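Local coordinates for Sts-2 protein (Mus musculus, PDB 3D4I), which probably interferes with CBL-mediated down-regulation of receptor tyrosine kinases and carries a histidine phosphatase domain, the part in this chain, with acid-dependent phosphatase activity, at residues A[80-85]-A[252-257]. Sequence-based numbering, arbitrary orientation.
Sequences EALLDS and NPPVKT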
loop_
_atom_site.group_PDB
_atom_site.type_symbol
_atom_site.label_atom_id
_atom_site.label_comp_id
_atom_site.label_asym_id
_atom_site.label_seq_id
_atom_site.Cartn_x
_atom_site.Cartn_y
_atom_site.Cartn_z
ATOM N N GLU A 80 -3.062 11.662 3.514
ATOM C CA GLU A 80 -2.361 11.863 4.786
ATOM C C GLU A 80 -1.158 12.806 4.661
ATOM O O GLU A 80 -0.965 13.694 5.523
ATOM C CB GLU A 80 -1.948 10.517 5.383
ATOM C CG GLU A 80 -1.243 10.650 6.751
ATOM C CD GLU A 80 -0.631 9.330 7.172
ATOM O OE1 GLU A 80 0.000 8.671 6.326
ATOM O OE2 GLU A 80 -0.794 8.954 8.337
ATOM N N ALA A 81 -0.368 12.653 3.596
ATOM C CA ALA A 81 0.752 13.577 3.341
ATOM C C ALA A 81 0.240 14.998 3.086
ATOM O O ALA A 81 0.808 15.973 3.593
ATOM C CB ALA A 81 1.616 13.097 2.169
ATOM N N LEU A 82 -0.838 15.115 2.307
ATOM C CA LEU A 82 -1.472 16.411 2.103
ATOM C C LEU A 82 -1.899 17.042 3.414
ATOM O O LEU A 82 -1.638 18.232 3.627
ATOM C CB LEU A 82 -2.656 16.327 1.129
ATOM C CG LEU A 82 -2.216 16.228 -0.335
ATOM C CD1 LEU A 82 -3.344 15.687 -1.221
ATOM C CD2 LEU A 82 -1.670 17.619 -0.864
ATOM N N LEU A 83 -2.542 16.269 4.289
ATOM C CA LEU A 83 -2.843 16.769 5.646
ATOM C C LEU A 83 -1.584 17.271 6.364
ATOM O O LEU A 83 -1.572 18.396 6.890
ATOM C CB LEU A 83 -3.585 15.725 6.518
ATOM C CG LEU A 83 -4.106 16.245 7.868
ATOM C CD1 LEU A 83 -5.128 17.374 7.646
ATOM C CD2 LEU A 83 -4.713 15.130 8.718
ATOM N N ASP A 84 -0.540 16.436 6.377
ATOM C CA ASP A 84 0.728 16.753 7.046
ATOM C C ASP A 84 1.363 18.049 6.519
ATOM O O ASP A 84 1.961 18.832 7.276
ATOM C CB ASP A 84 1.710 15.580 6.883
ATOM C CG ASP A 84 1.320 14.345 7.715
ATOM O OD1 ASP A 84 0.368 14.403 8.535
ATOM O OD2 ASP A 84 1.977 13.297 7.525
ATOM N N SER A 85 1.211 18.289 5.220
ATOM C CA SER A 85 1.807 19.460 4.577
ATOM C C SER A 85 1.188 20.810 4.985
ATOM O O SER A 85 1.784 21.864 4.738
ATOM C CB SER A 85 1.748 19.315 3.064
ATOM O OG SER A 85 0.448 19.629 2.598
ATOM N N ASN A 252 6.905 22.565 -7.732
ATOM C CA ASN A 252 7.042 21.279 -7.050
ATOM C C ASN A 252 5.717 20.950 -6.356
ATOM O O ASN A 252 5.179 21.806 -5.644
ATOM C CB ASN A 252 8.141 21.322 -5.974
ATOM C CG ASN A 252 9.564 21.363 -6.542
ATOM O OD1 ASN A 252 9.842 20.874 -7.643
ATOM N ND2 ASN A 252 10.487 21.934 -5.757
ATOM N N PRO A 253 5.166 19.725 -6.556
ATOM C CA PRO A 253 3.972 19.347 -5.756
ATOM C C PRO A 253 4.210 19.485 -4.245
ATOM O O PRO A 253 5.354 19.338 -3.802
ATOM C CB PRO A 253 3.736 17.879 -6.146
ATOM C CG PRO A 253 4.300 17.768 -7.548
ATOM C CD PRO A 253 5.540 18.670 -7.514
ATOM N N PRO A 254 3.151 19.782 -3.462
ATOM C CA PRO A 254 3.276 20.011 -2.016
ATOM C C PRO A 254 3.594 18.743 -1.212
ATOM O O PRO A 254 3.826 18.823 -0.019
ATOM C CB PRO A 254 1.881 20.513 -1.624
ATOM C CG PRO A 254 0.969 19.885 -2.618
ATOM C CD PRO A 254 1.751 19.939 -3.913
ATOM N N VAL A 255 3.561 17.588 -1.863
ATOM C CA VAL A 255 3.885 16.329 -1.183
ATOM C C VAL A 255 4.822 15.500 -2.044
ATOM O O VAL A 255 4.867 15.678 -3.261
ATOM C CB VAL A 255 2.623 15.512 -0.770
ATOM C CG1 VAL A 255 1.833 16.250 0.283
ATOM C CG2 VAL A 255 1.750 15.182 -1.941
ATOM N N LYS A 256 5.572 14.600 -1.417
ATOM C CA LYS A 256 6.583 13.811 -2.137
ATOM C C LYS A 256 5.975 12.724 -3.000
ATOM O O LYS A 256 4.788 12.411 -2.857
ATOM C CB LYS A 256 7.553 13.181 -1.138
ATOM C CG LYS A 256 8.175 14.177 -0.193
ATOM C CD LYS A 256 9.177 15.072 -0.898
ATOM C CE LYS A 256 9.976 15.854 0.149
ATOM N NZ LYS A 256 11.094 16.613 -0.477
ATOM N N THR A 257 6.807 12.155 -3.878
ATOM C CA THR A 257 6.471 10.939 -4.617
ATOM C C THR A 257 6.319 9.733 -3.679
ATOM O O THR A 257 6.676 9.795 -2.523
ATOM C CB THR A 257 7.579 10.585 -5.622
ATOM O OG1 THR A 257 8.855 10.568 -4.958
ATOM C CG2 THR A 257 7.616 11.610 -6.710
#
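Ala81 and Val255 bring the two backbones closest, 6.2 Å between their CA atoms, where the last turns of helix 69-85 pass the irregular chain that leaves strand 248-251; one turn further on, Ser85 faces Pro254. Val255 does most of the touching, and it does so with one branch. Its CG1 lies anti to the carbonyl carbon (chi1 -66°), which sends that methyl into the helix surface between Ala81, Leu82 and Ser85. There CG1 sits 3.7 Å from Ala81 CB and also rests on the backbone, 3.5 Å from Ala81 C and 3.5 Å from Leu82 N, so the methyl packs against the peptide link itself. Leu82 closes one flank: its CD2 comes 3.9 Å from Val255 CG1, the two side chains crossing at about a right angle, and the same methyl meets the Pro254 ring at CG, also 3.9 Å away. Ser85 CB lies near Pro254 O at 3.8 Å, while its OG turns back to donate a 2.7 Å hydrogen bond to Leu82 O, with OG lying 22° out of the carbonyl plane. No hydrogen bond joins the two segments, and the contact is held by apolar surface. Leu82 also reaches Ile107 of helix 98-111. The second subunit adds to the contact: Ala81 packs on its Leu45, and Asp84 forms a salt bridge with its Arg49. The loop after strand 248-251 thus folds back against the helix at the interface with that subunit, and Leu82 and Pro254, both touching Leu13, join it to the strand 11-16 face of the α/β sheet of the histidine phosphatase fold.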